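Ice-binding protein (Flavobacteriaceae bacterium, PDB 5UYT) probably binds to ice crystals and restrains their growth as a bacterial antifreeze protein built from right-handed beta-solenoid domains. Local coordinates at residues Y95-A101 / F121-L127; N159-G164 / V179-R184; A101-L107 / S128-Q134; F15-V21 / L186-I192. All blocks are in the same frame, centred on the assembly; numbering follows the deposited sequence. Where two conformers were deposited one is given.

Interaction 1 of 4, residues Y95-A101 / F121-L127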
loop_
_atom_site.group_PDB
_atom_site.type_symbol
_atom_site.label_atom_id
_atom_site.label_comp_id
_atom_site.label_asym_id
_atom_site.label_seq_id
_atom_site.Cartn_x
_atom_site.Cartn_y
_atom_site.Cartn_z
ATOM N N TYR A 95 -30.546 -2.251 -11.820
ATOM C CA TYR A 95 -31.069 -3.599 -12.044
ATOM C C TYR A 95 -31.771 -4.137 -10.804
ATOM O O TYR A 95 -31.177 -4.226 -9.738
ATOM C CB TYR A 95 -29.923 -4.531 -12.498
ATOM C CG TYR A 95 -29.368 -4.106 -13.855
ATOM C CD1 TYR A 95 -30.082 -4.365 -15.031
ATOM C CD2 TYR A 95 -28.158 -3.408 -13.962
ATOM C CE1 TYR A 95 -29.600 -3.960 -16.274
ATOM C CE2 TYR A 95 -27.675 -3.007 -15.192
ATOM C CZ TYR A 95 -28.401 -3.284 -16.348
ATOM O OH TYR A 95 -27.934 -2.881 -17.586
ATOM N N PHE A 96 -33.046 -4.492 -10.962
ATOM C CA PHE A 96 -33.857 -4.996 -9.856
ATOM C C PHE A 96 -33.962 -6.518 -9.935
ATOM O O PHE A 96 -34.365 -7.087 -10.968
ATOM C CB PHE A 96 -35.256 -4.334 -9.861
ATOM C CG PHE A 96 -36.229 -4.923 -8.867
ATOM C CD1 PHE A 96 -36.262 -4.477 -7.550
ATOM C CD2 PHE A 96 -37.135 -5.913 -9.259
ATOM C CE1 PHE A 96 -37.168 -5.011 -6.639
ATOM C CE2 PHE A 96 -38.033 -6.456 -8.354
ATOM C CZ PHE A 96 -38.053 -6.003 -7.040
ATOM N N ILE A 97 -33.578 -7.176 -8.849
ATOM C CA ILE A 97 -33.758 -8.617 -8.722
ATOM C C ILE A 97 -34.600 -8.862 -7.467
ATOM O O ILE A 97 -34.099 -8.723 -6.351
ATOM C CB ILE A 97 -32.405 -9.371 -8.626
ATOM C CG1 ILE A 97 -31.524 -9.051 -9.849
ATOM C CG2 ILE A 97 -32.668 -10.872 -8.515
ATOM C CD1 ILE A 97 -30.148 -9.672 -9.830
ATOM N N GLY A 98 -35.872 -9.233 -7.652
ATOM C CA GLY A 98 -36.836 -9.264 -6.536
ATOM C C GLY A 98 -36.825 -10.538 -5.708
ATOM O O GLY A 98 -37.880 -11.045 -5.317
ATOM N N GLN A 99 -35.624 -11.038 -5.429
ATOM C CA GLN A 99 -35.395 -12.284 -4.684
ATOM C C GLN A 99 -33.888 -12.377 -4.454
ATOM O O GLN A 99 -33.143 -11.500 -4.906
ATOM C CB GLN A 99 -35.907 -13.501 -5.478
ATOM C CG GLN A 99 -35.201 -13.709 -6.823
ATOM C CD GLN A 99 -35.863 -14.765 -7.687
ATOM O OE1 GLN A 99 -35.793 -15.966 -7.392
ATOM N NE2 GLN A 99 -36.505 -14.325 -8.771
ATOM N N GLY A 100 -33.428 -13.417 -3.756
ATOM C CA GLY A 100 -31.989 -13.662 -3.599
ATOM C C GLY A 100 -31.341 -13.975 -4.943
ATOM O O GLY A 100 -31.960 -14.621 -5.821
ATOM N N ALA A 101 -30.106 -13.515 -5.106
ATOM C CA ALA A 101 -29.382 -13.659 -6.367
ATOM C C ALA A 101 -28.136 -14.553 -6.209
ATOM O O ALA A 101 -27.610 -14.738 -5.115
ATOM C CB ALA A 101 -28.990 -12.288 -6.911
ATOM N N PHE A 121 -27.153 -2.620 -8.458
ATOM C CA PHE A 121 -27.892 -3.867 -8.363
ATOM C C PHE A 121 -28.696 -3.869 -7.077
ATOM O O PHE A 121 -28.140 -3.739 -5.982
ATOM C CB PHE A 121 -26.937 -5.052 -8.422
ATOM C CG PHE A 121 -26.210 -5.141 -9.725
ATOM C CD1 PHE A 121 -26.777 -5.821 -10.791
ATOM C CD2 PHE A 121 -24.961 -4.533 -9.895
ATOM C CE1 PHE A 121 -26.111 -5.909 -12.011
ATOM C CE2 PHE A 121 -24.288 -4.612 -11.111
ATOM C CZ PHE A 121 -24.879 -5.298 -12.176
ATOM N N LYS A 122 -30.012 -3.947 -7.233
ATOM C CA LYS A 122 -30.932 -4.006 -6.105
ATOM C C LYS A 122 -31.306 -5.464 -5.864
ATOM O O LYS A 122 -32.136 -6.037 -6.579
ATOM C CB LYS A 122 -32.154 -3.133 -6.378
ATOM C CG LYS A 122 -31.771 -1.675 -6.565
ATOM C CD LYS A 122 -32.962 -0.797 -6.895
ATOM C CE LYS A 122 -33.618 -0.213 -5.651
ATOM N NZ LYS A 122 -34.811 0.592 -6.047
ATOM N N ILE A 123 -30.663 -6.070 -4.868
ATOM C CA ILE A 123 -30.873 -7.493 -4.587
ATOM C C ILE A 123 -31.799 -7.671 -3.378
ATOM O O ILE A 123 -31.385 -7.429 -2.244
ATOM C CB ILE A 123 -29.537 -8.244 -4.333
ATOM C CG1 ILE A 123 -28.446 -7.966 -5.419
ATOM C CG2 ILE A 123 -29.796 -9.731 -4.102
ATOM C CD1 ILE A 123 -28.895 -8.201 -6.859
ATOM N N GLN A 124 -33.048 -8.091 -3.620
ATOM C CA GLN A 124 -34.056 -8.176 -2.551
ATOM C C GLN A 124 -34.023 -9.558 -1.907
ATOM O O GLN A 124 -34.982 -10.336 -1.991
ATOM C CB GLN A 124 -35.466 -7.855 -3.082
ATOM C CG GLN A 124 -35.495 -6.618 -3.967
ATOM C CD GLN A 124 -35.029 -5.388 -3.226
ATOM O OE1 GLN A 124 -33.960 -4.850 -3.492
ATOM N NE2 GLN A 124 -35.834 -4.953 -2.268
ATOM N N GLY A 125 -32.899 -9.847 -1.267
ATOM C CA GLY A 125 -32.612 -11.170 -0.760
ATOM C C GLY A 125 -31.119 -11.268 -0.607
ATOM O O GLY A 125 -30.420 -10.257 -0.697
ATOM N N ALA A 126 -30.623 -12.478 -0.368
ATOM C CA ALA A 126 -29.181 -12.691 -0.190
ATOM C C ALA A 126 -28.451 -12.675 -1.545
ATOM O O ALA A 126 -29.080 -12.804 -2.613
ATOM C CB ALA A 126 -28.935 -14.003 0.547
ATOM N N LEU A 127 -27.133 -12.498 -1.500
ATOM C CA LEU A 127 -26.308 -12.587 -2.698
ATOM C C LEU A 127 -25.165 -13.569 -2.435
ATOM O O LEU A 127 -24.422 -13.392 -1.486
ATOM C CB LEU A 127 -25.778 -11.213 -3.089
ATOM C CG LEU A 127 -24.766 -11.142 -4.240
ATOM C CD1 LEU A 127 -25.414 -11.473 -5.586
ATOM C CD2 LEU A 127 -24.112 -9.763 -4.266
#
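Tyr95, Phe96 and Ile97 run parallel to Phe121, Lys122 and Ile123, the two short strands lying 4.8 Å apart at closest approach and inclined by only 13°. Lys122 N donates to Tyr95 O, Ile97 N to Lys122 O and Gln124 N to Ile97 O, the last at 3.0 Å, in the alternating pattern of a parallel ladder. Both segments then turn, and pairing resumes where Ala101 N meets Ala126 O at 2.8 Å. At the turn Gly100 CA and Gly125 CA are 3.8 Å apart, and a side chain on Gly125 would run into Gly100 N. Two successive coils of a right-handed beta-solenoid stack in this way. On the inward face the rings of Tyr95 and Phe121 lie side by side with planes 23° apart, slid so far that they barely overlap; Phe121 CE1 touches Tyr95 CD2 at 3.8 Å. Trp148 of the following coil stacks on Phe121, continuing the aromatic row. An alanine in place of Phe121 would probably leave a gap between Tyr95 and Trp148 and free the Tyr95 ring to shift. Next along, Ile97 CD1 meets Ile123 CD1 at 3.5 Å, the two side chains pointing the same way, while Ile123 CG2 and Leu127 CD1 both pack against Ala101 CB. Beside the turn, a chi1 of -46° sets Gln124 CG near its backbone N and 3.5 Å from Phe96 CE1, the two side chains crossing at about a right angle. Gln124 OE1 bonds to Lys149 NZ, and from the outward face Lys122 NZ reaches the carbonyls of Asn72 and Ala74.

Interaction 2 of 4, residues N159-G164 / V179-R184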
loop_
_atom_site.group_PDB
_atom_site.type_symbol
_atom_site.label_atom_id
_atom_site.label_comp_id
_atom_site.label_asym_id
_atom_site.label_seq_id
_atom_site.Cartn_x
_atom_site.Cartn_y
_atom_site.Cartn_z
ATOM N N ASN A 159 -12.099 -17.741 -4.260
ATOM C CA ASN A 159 -11.527 -17.135 -5.487
ATOM C C ASN A 159 -12.510 -16.283 -6.323
ATOM O O ASN A 159 -12.284 -16.092 -7.518
ATOM C CB ASN A 159 -10.825 -18.188 -6.349
ATOM C CG ASN A 159 -9.707 -18.888 -5.604
ATOM O OD1 ASN A 159 -8.931 -18.257 -4.900
ATOM N ND2 ASN A 159 -9.662 -20.199 -5.704
ATOM N N THR A 160 -13.563 -15.750 -5.705
ATOM C CA THR A 160 -14.468 -14.847 -6.433
ATOM C C THR A 160 -13.775 -13.517 -6.720
ATOM O O THR A 160 -13.238 -12.885 -5.795
ATOM C CB THR A 160 -15.789 -14.607 -5.664
ATOM O OG1 THR A 160 -16.518 -15.836 -5.639
ATOM C CG2 THR A 160 -16.653 -13.522 -6.349
ATOM N N VAL A 161 -13.770 -13.105 -7.984
ATOM C CA VAL A 161 -13.300 -11.767 -8.352
ATOM C C VAL A 161 -14.518 -10.846 -8.390
ATOM O O VAL A 161 -15.459 -11.063 -9.191
ATOM C CB VAL A 161 -12.590 -11.780 -9.703
ATOM C CG1 VAL A 161 -12.278 -10.340 -10.145
ATOM C CG2 VAL A 161 -11.328 -12.643 -9.615
ATOM N N MET A 162 -14.536 -9.859 -7.501
ATOM C CA MET A 162 -15.708 -8.997 -7.316
ATOM C C MET A 162 -15.360 -7.518 -7.524
ATOM O O MET A 162 -14.246 -7.087 -7.257
ATOM C CB MET A 162 -16.320 -9.223 -5.920
ATOM C CG MET A 162 -17.677 -8.550 -5.670
ATOM S SD MET A 162 -18.958 -9.146 -6.793
ATOM C CE MET A 162 -20.360 -8.517 -5.846
ATOM N N LYS A 163 -16.337 -6.754 -8.025
ATOM C CA LYS A 163 -16.176 -5.329 -8.269
ATOM C C LYS A 163 -17.306 -4.567 -7.618
ATOM O O LYS A 163 -18.480 -4.982 -7.669
ATOM C CB LYS A 163 -16.198 -5.008 -9.769
ATOM C CG LYS A 163 -15.221 -5.818 -10.603
ATOM C CD LYS A 163 -13.794 -5.373 -10.312
ATOM C CE LYS A 163 -12.806 -6.186 -11.138
ATOM N NZ LYS A 163 -11.429 -5.882 -10.676
ATOM N N GLY A 164 -16.937 -3.441 -7.015
ATOM C CA GLY A 164 -17.906 -2.483 -6.543
ATOM C C GLY A 164 -18.108 -2.389 -5.055
ATOM O O GLY A 164 -17.550 -3.147 -4.260
ATOM N N VAL A 179 -10.916 -14.553 -2.312
ATOM C CA VAL A 179 -11.760 -13.493 -2.871
ATOM C C VAL A 179 -10.906 -12.262 -3.162
ATOM O O VAL A 179 -10.028 -11.892 -2.356
ATOM C CB VAL A 179 -12.937 -13.131 -1.953
ATOM C CG1 VAL A 179 -13.550 -11.775 -2.321
ATOM C CG2 VAL A 179 -14.010 -14.212 -2.022
ATOM N N SER A 180 -11.152 -11.650 -4.317
ATOM C CA SER A 180 -10.422 -10.466 -4.725
ATOM C C SER A 180 -11.453 -9.396 -5.068
ATOM O O SER A 180 -12.149 -9.516 -6.073
ATOM C CB SER A 180 -9.555 -10.780 -5.944
ATOM O OG SER A 180 -8.748 -9.661 -6.203
ATOM N N LEU A 181 -11.529 -8.360 -4.234
ATOM C CA LEU A 181 -12.534 -7.316 -4.372
ATOM C C LEU A 181 -11.886 -5.957 -4.648
ATOM O O LEU A 181 -11.137 -5.436 -3.815
ATOM C CB LEU A 181 -13.382 -7.254 -3.095
ATOM C CG LEU A 181 -14.417 -6.117 -2.922
ATOM C CD1 LEU A 181 -15.352 -6.052 -4.124
ATOM C CD2 LEU A 181 -15.210 -6.241 -1.610
ATOM N N GLU A 182 -12.152 -5.407 -5.828
ATOM C CA GLU A 182 -11.821 -4.000 -6.109
ATOM C C GLU A 182 -13.143 -3.313 -5.791
ATOM O O GLU A 182 -14.077 -3.360 -6.586
ATOM C CB GLU A 182 -11.439 -3.812 -7.586
ATOM C CG GLU A 182 -11.070 -2.373 -7.944
ATOM C CD GLU A 182 -10.968 -2.111 -9.457
ATOM O OE1 GLU A 182 -11.136 -3.032 -10.292
ATOM O OE2 GLU A 182 -10.712 -0.958 -9.822
ATOM N N GLY A 183 -13.228 -2.693 -4.618
ATOM C CA GLY A 183 -14.527 -2.292 -4.089
ATOM C C GLY A 183 -14.462 -2.229 -2.574
ATOM O O GLY A 183 -13.390 -2.095 -1.976
ATOM N N ARG A 184 -15.623 -2.359 -1.950
ATOM C CA ARG A 184 -15.737 -2.252 -0.501
ATOM C C ARG A 184 -16.760 -3.264 -0.017
ATOM O O ARG A 184 -17.719 -3.584 -0.753
ATOM C CB ARG A 184 -16.212 -0.836 -0.108
ATOM C CG ARG A 184 -15.212 0.277 -0.423
ATOM C CD ARG A 184 -15.838 1.653 -0.174
ATOM N NE ARG A 184 -14.890 2.742 -0.474
ATOM C CZ ARG A 184 -14.827 3.395 -1.639
ATOM N NH1 ARG A 184 -15.660 3.091 -2.626
ATOM N NH2 ARG A 184 -13.921 4.367 -1.826
#
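Lys163 and Glu182 join their charged ends across two neighbouring coils of the beta-solenoid, whose backbones pair in parallel from Val161 with Ser180 to Gly164 with Gly183. The donors and acceptors of this ladder alternate between the two coils. Ser180 N gives its hydrogen to Thr160 O, and Ser180 O takes that of Met162 N, both at 2.8 Å; Met162 O then accepts from Glu182 N, and Glu182 O from Gly164 N at 2.9 Å. The final bond, Arg184 N to Gly164 O, is longer at 3.1 Å, and its donor stands 43° out of the carbonyl plane, as the chain turns a corner here. Gly183 CA presses to 3.1 Å from the same Gly164 O, where a side chain would clash. Lys163 O, by contrast, is taken by Trp148 NE1. Thr160 OG1 bonds to Ala157 O and to Ser129 OG of the preceding coil, while the Arg184 guanidinium finds Asn165 OD1 and Ala10 O. On the inward face Met162 CG lies alongside Leu181 CD1 at 3.7 Å, both side chains pointing the same way. On the other face Lys163 folds back at chi2 (-71°), carrying its amine over the extended Glu182 side chain. Its NZ meets Glu182 OE1 at 2.9 Å, on the anti lone pair, the one turned away from OE2.

Interaction 3 of 4, residues A101-L107 / S128-Q134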
loop_
_atom_site.group_PDB
_atom_site.type_symbol
_atom_site.label_atom_id
_atom_site.label_comp_id
_atom_site.label_asym_id
_atom_site.label_seq_id
_atom_site.Cartn_x
_atom_site.Cartn_y
_atom_site.Cartn_z
ATOM N N ALA A 101 -30.106 -13.515 -5.106
ATOM C CA ALA A 101 -29.382 -13.659 -6.367
ATOM C C ALA A 101 -28.136 -14.553 -6.209
ATOM O O ALA A 101 -27.610 -14.738 -5.115
ATOM C CB ALA A 101 -28.990 -12.288 -6.911
ATOM N N SER A 102 -27.685 -15.131 -7.312
ATOM C CA SER A 102 -26.459 -15.908 -7.273
ATOM C C SER A 102 -25.607 -15.635 -8.496
ATOM O O SER A 102 -26.067 -15.721 -9.656
ATOM C CB SER A 102 -26.733 -17.402 -7.117
ATOM O OG SER A 102 -27.509 -17.873 -8.200
ATOM N N LEU A 103 -24.357 -15.304 -8.218
ATOM C CA LEU A 103 -23.378 -15.044 -9.275
ATOM C C LEU A 103 -22.661 -16.329 -9.632
ATOM O O LEU A 103 -22.380 -17.183 -8.760
ATOM C CB LEU A 103 -22.345 -13.982 -8.813
ATOM C CG LEU A 103 -22.850 -12.537 -8.659
ATOM C CD1 LEU A 103 -21.879 -11.762 -7.782
ATOM C CD2 LEU A 103 -22.958 -11.851 -10.016
ATOM N N SER A 104 -22.382 -16.481 -10.916
ATOM C CA SER A 104 -21.757 -17.682 -11.395
ATOM C C SER A 104 -21.002 -17.322 -12.668
ATOM O O SER A 104 -21.433 -16.450 -13.402
ATOM C CB SER A 104 -22.864 -18.712 -11.670
ATOM O OG SER A 104 -22.336 -19.866 -12.242
ATOM N N GLY A 105 -19.881 -17.984 -12.926
ATOM C CA GLY A 105 -19.167 -17.814 -14.185
ATOM C C GLY A 105 -18.695 -16.377 -14.284
ATOM O O GLY A 105 -18.312 -15.778 -13.272
ATOM N N THR A 106 -18.748 -15.805 -15.487
ATOM C CA THR A 106 -18.276 -14.453 -15.717
ATOM C C THR A 106 -19.450 -13.462 -15.871
ATOM O O THR A 106 -20.449 -13.782 -16.529
ATOM C CB THR A 106 -17.360 -14.448 -16.961
ATOM O OG1 THR A 106 -16.364 -15.486 -16.827
ATOM C CG2 THR A 106 -16.682 -13.132 -17.112
ATOM N N LEU A 107 -19.330 -12.282 -15.266
ATOM C CA LEU A 107 -20.267 -11.194 -15.494
ATOM C C LEU A 107 -19.442 -10.006 -15.954
ATOM O O LEU A 107 -18.506 -9.616 -15.256
ATOM C CB LEU A 107 -21.025 -10.811 -14.208
ATOM C CG LEU A 107 -22.020 -9.652 -14.391
ATOM C CD1 LEU A 107 -23.151 -10.036 -15.341
ATOM C CD2 LEU A 107 -22.588 -9.177 -13.060
ATOM N N SER A 128 -25.066 -14.609 -3.258
ATOM C CA SER A 128 -24.028 -15.634 -3.132
ATOM C C SER A 128 -23.310 -15.728 -4.449
ATOM O O SER A 128 -23.883 -15.386 -5.485
ATOM C CB SER A 128 -24.654 -16.997 -2.850
ATOM O OG SER A 128 -25.097 -17.036 -1.517
ATOM N N SER A 129 -22.060 -16.170 -4.431
ATOM C CA SER A 129 -21.396 -16.524 -5.688
ATOM C C SER A 129 -20.921 -17.973 -5.607
ATOM O O SER A 129 -20.735 -18.515 -4.498
ATOM C CB SER A 129 -20.197 -15.606 -5.961
ATOM O OG SER A 129 -19.175 -15.794 -4.974
ATOM N N ALA A 130 -20.736 -18.577 -6.779
ATOM C CA ALA A 130 -20.088 -19.879 -6.919
ATOM C C ALA A 130 -18.577 -19.690 -6.926
ATOM O O ALA A 130 -18.095 -18.593 -7.243
ATOM C CB ALA A 130 -20.549 -20.545 -8.215
ATOM N N ALA A 131 -17.824 -20.732 -6.574
ATOM C CA ALA A 131 -16.357 -20.629 -6.593
ATOM C C ALA A 131 -15.917 -20.186 -7.977
ATOM O O ALA A 131 -16.501 -20.622 -8.994
ATOM C CB ALA A 131 -15.720 -21.964 -6.215
ATOM N N ASN A 132 -14.928 -19.283 -8.007
ATOM C CA ASN A 132 -14.234 -18.850 -9.250
ATOM C C ASN A 132 -15.056 -17.929 -10.120
ATOM O O ASN A 132 -14.674 -17.670 -11.259
ATOM C CB ASN A 132 -13.774 -20.049 -10.089
ATOM C CG ASN A 132 -13.016 -21.074 -9.278
ATOM O OD1 ASN A 132 -12.047 -20.747 -8.609
ATOM N ND2 ASN A 132 -13.481 -22.319 -9.307
ATOM N N THR A 133 -16.169 -17.419 -9.587
ATOM C CA THR A 133 -16.945 -16.377 -10.249
ATOM C C THR A 133 -16.060 -15.174 -10.526
ATOM O O THR A 133 -15.246 -14.801 -9.674
ATOM C CB THR A 133 -18.079 -15.911 -9.326
ATOM O OG1 THR A 133 -18.978 -17.010 -9.112
ATOM C CG2 THR A 133 -18.849 -14.703 -9.920
ATOM N N GLN A 134 -16.245 -14.531 -11.678
ATOM C CA GLN A 134 -15.490 -13.290 -11.968
ATOM C C GLN A 134 -16.363 -12.169 -12.504
ATOM O O GLN A 134 -17.015 -12.319 -13.544
ATOM C CB GLN A 134 -14.370 -13.582 -12.940
ATOM C CG GLN A 134 -13.317 -14.487 -12.329
ATOM C CD GLN A 134 -12.047 -14.515 -13.140
ATOM O OE1 GLN A 134 -11.289 -15.471 -13.067
ATOM N NE2 GLN A 134 -11.799 -13.460 -13.904
HETATM O O HOH W 1 -18.182 -19.902 -11.221
#
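Thr133 lays its methyl CG2 against Leu103 CB at 3.7 Å, and Ser129 CB touches that same Leu103 carbon at 3.9 Å. With chi1 at -64°, the Thr133 hydroxyl stands beside its own backbone N, and both donate to Ala130 O from one face of its carbonyl plane; the hydroxyl bond, from Thr133 OG1 to Ala130 O, is the shorter at 2.6 Å. The pair closes a type II turn from Ala130 to Thr133. A valine in place of Thr133 would probably keep much of the methyl packing on Leu103 but cost Ala130 O its shorter bond, so that the turn would rest more on Thr133 N. In the solenoid this turn makes the second coil two residues longer where the path bends between two sheets: parallel pairing of Ser102 with Ser128 and Leu103 with Ser129 breaks off, and resumes two residues out of step at Thr106 with Gln134. Before the break, Leu103 N donates to Ser128 O at 2.8 Å, and Leu103 O receives Ala130 N. Beyond it, Gln134 N bonds to Gly105 O, and Gln134 O accepts from Leu107 N at 2.9 Å. A water spans the interruption, accepting from Gly105 N at 3.1 Å and donating to Ala131 O. The positive phi of Gly105 (63°) suits a glycine at this corner. Ser129 OG bonds to Ala157 N of the next coil, whereas Ser104 OG pairs with Asn86 ND2.

Interaction 4 of 4, residues F15-V21 / L186-I192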
loop_
_atom_site.group_PDB
_atom_site.type_symbol
_atom_site.label_atom_id
_atom_site.label_comp_id
_atom_site.label_asym_id
_atom_site.label_seq_id
_atom_site.Cartn_x
_atom_site.Cartn_y
_atom_site.Cartn_z
ATOM N N PHE A 15 -16.130 -2.279 6.395
ATOM C CA PHE A 15 -16.758 -1.520 7.463
ATOM C C PHE A 15 -18.139 -2.057 7.816
ATOM O O PHE A 15 -18.948 -2.341 6.926
ATOM C CB PHE A 15 -16.887 -0.032 7.109
ATOM C CG PHE A 15 -17.667 0.748 8.137
ATOM C CD1 PHE A 15 -17.057 1.151 9.321
ATOM C CD2 PHE A 15 -19.014 1.035 7.950
ATOM C CE1 PHE A 15 -17.776 1.833 10.289
ATOM C CE2 PHE A 15 -19.750 1.719 8.918
ATOM C CZ PHE A 15 -19.128 2.121 10.091
ATOM N N THR A 16 -18.392 -2.181 9.115
ATOM C CA THR A 16 -19.759 -2.419 9.592
ATOM C C THR A 16 -20.162 -1.402 10.650
ATOM O O THR A 16 -19.361 -0.997 11.507
ATOM C CB THR A 16 -20.005 -3.868 10.089
ATOM O OG1 THR A 16 -21.380 -3.988 10.470
ATOM C CG2 THR A 16 -19.134 -4.249 11.297
ATOM N N THR A 17 -21.408 -0.968 10.559
ATOM C CA THR A 17 -21.991 -0.084 11.552
ATOM C C THR A 17 -22.125 -0.803 12.907
ATOM O O THR A 17 -22.039 -0.180 13.972
ATOM C CB THR A 17 -23.332 0.449 11.005
ATOM O OG1 THR A 17 -23.022 1.352 9.936
ATOM C CG2 THR A 17 -24.184 1.158 12.086
ATOM N N ALA A 18 -22.306 -2.120 12.873
ATOM C CA ALA A 18 -22.449 -2.882 14.109
ATOM C C ALA A 18 -22.111 -4.349 13.883
ATOM O O ALA A 18 -22.769 -5.033 13.099
ATOM C CB ALA A 18 -23.854 -2.733 14.679
ATOM N N GLY A 19 -21.081 -4.826 14.572
ATOM C CA GLY A 19 -20.727 -6.236 14.531
ATOM C C GLY A 19 -19.233 -6.460 14.520
ATOM O O GLY A 19 -18.457 -5.514 14.429
ATOM N N ALA A 20 -18.838 -7.722 14.615
ATOM C CA ALA A 20 -17.421 -8.085 14.600
ATOM C C ALA A 20 -16.856 -8.073 13.190
ATOM O O ALA A 20 -17.561 -8.373 12.225
ATOM C CB ALA A 20 -17.223 -9.450 15.226
ATOM N N VAL A 21 -15.585 -7.701 13.081
ATOM C CA VAL A 21 -14.847 -7.756 11.828
ATOM C C VAL A 21 -13.604 -8.621 12.081
ATOM O O VAL A 21 -12.763 -8.289 12.933
ATOM C CB VAL A 21 -14.466 -6.338 11.366
ATOM C CG1 VAL A 21 -13.598 -6.381 10.110
ATOM C CG2 VAL A 21 -15.715 -5.508 11.135
ATOM N N LEU A 186 -19.339 -3.264 2.934
ATOM C CA LEU A 186 -19.963 -2.344 3.875
ATOM C C LEU A 186 -21.279 -2.938 4.361
ATOM O O LEU A 186 -22.128 -3.289 3.537
ATOM C CB LEU A 186 -20.261 -1.007 3.174
ATOM C CG LEU A 186 -19.114 -0.318 2.409
ATOM C CD1 LEU A 186 -19.680 0.843 1.594
ATOM C CD2 LEU A 186 -18.031 0.164 3.367
ATOM N N SER A 187 -21.451 -3.029 5.681
ATOM C CA SER A 187 -22.734 -3.467 6.278
ATOM C C SER A 187 -23.363 -2.387 7.162
ATOM O O SER A 187 -22.677 -1.762 7.979
ATOM C CB SER A 187 -22.556 -4.745 7.102
ATOM O OG SER A 187 -23.780 -5.079 7.805
ATOM N N THR A 188 -24.684 -2.203 7.034
ATOM C CA THR A 188 -25.439 -1.255 7.875
ATOM C C THR A 188 -25.707 -1.795 9.278
ATOM O O THR A 188 -26.146 -1.050 10.139
ATOM C CB THR A 188 -26.796 -0.880 7.250
ATOM O OG1 THR A 188 -27.548 -2.076 7.043
ATOM C CG2 THR A 188 -26.600 -0.181 5.915
ATOM N N THR A 189 -25.512 -3.104 9.458
ATOM C CA THR A 189 -25.232 -3.793 10.743
ATOM C C THR A 189 -25.184 -5.282 10.397
ATOM O O THR A 189 -26.026 -5.780 9.618
ATOM C CB THR A 189 -26.157 -3.497 12.018
ATOM O OG1 THR A 189 -26.888 -4.660 12.424
ATOM C CG2 THR A 189 -27.052 -2.298 11.918
ATOM N N GLY A 190 -24.184 -5.965 10.952
ATOM C CA GLY A 190 -23.875 -7.358 10.660
ATOM C C GLY A 190 -22.372 -7.583 10.677
ATOM O O GLY A 190 -21.595 -6.662 10.380
ATOM N N ALA A 191 -21.941 -8.810 10.984
ATOM C CA ALA A 191 -20.498 -9.131 11.041
ATOM C C ALA A 191 -19.838 -9.139 9.654
ATOM O O ALA A 191 -20.515 -9.314 8.632
ATOM C CB ALA A 191 -20.287 -10.470 11.733
ATOM N N ILE A 192 -18.521 -8.920 9.614
ATOM C CA ILE A 192 -17.761 -9.106 8.377
ATOM C C ILE A 192 -16.680 -10.146 8.665
ATOM O O ILE A 192 -15.888 -9.980 9.589
ATOM C CB ILE A 192 -17.132 -7.778 7.878
ATOM C CG1 ILE A 192 -18.246 -6.776 7.533
ATOM C CG2 ILE A 192 -16.198 -8.043 6.679
ATOM C CD1 ILE A 192 -17.783 -5.351 7.261
#
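Phe15 O takes the hydrogen of Ser187 N at 2.9 Å and opens a run of parallel backbone bonds. Ser187 O accepts from Thr17 N, Ala18 O from Gly190 N at 2.7 Å, and Ala20 O from Ile192 N, so backbone bonds continue round the turn between the bridged ends.

The side-chain hydrogen bond between the segments is made by Thr16. Its hydroxyl is swung anti to the backbone N (chi1 -177°), which carries OG1 across to Gly190 O at 2.7 Å. The same hydroxyl oxygen accepts from Ala18 N at 3.2 Å, forming an ST turn, so one hydroxyl ties its own loop to the neighbouring coil. Ser187 OG instead bonds to Ala171 O.

Apolar contacts flank these bonds. Phe15 CB meets Leu186 CD2 at 3.9 Å, and helix 55-73 packs against both residues. Ile192, extended at chi2 (170°), brings CD1 to 3.2 Å from Phe15 O, with Thr16 CB also beside this methyl; Val21 CG2 lies against Ile192 CB. At the turn Ala18 CB touches Thr189 CB at 3.6 Å. No side chain would fit at Gly19, where it would strike Gly190.

The partners are far apart in sequence yet neighbours in space: the strand near the chain's start is laid beside a coil late in the first Ice-binding-like region, and the intervening chain includes helix 55-73 and the coils of the other contacts. Such stacking of an N-terminal coil against one from late in the domain is consistent with the discontinuous right-handed beta-helix of the ice-binding protein family.

How the interactions relate
All four contacts join coils of one Ice-binding-like solenoid. Interactions 1 and 3 are consecutive stretches of the same coil pair: they share Ala101, their centres are about 14 Å apart, and Leu127 CD1 packs on Leu103 CG at 4.1 Å. Interaction 2 lies further along the stack, about 11 Å from interaction 3 between centres; Val161 N and Thr133 O, 2.8 Å apart, probably link them by a hydrogen bond. It also touches interaction 1, through Met162 and Leu127. Interaction 4 encloses the other three within its sequence loop. Its segment 186-192 begins in strand 180-187, just after 179-184, though its centre is about 17 Å from that of interaction 2.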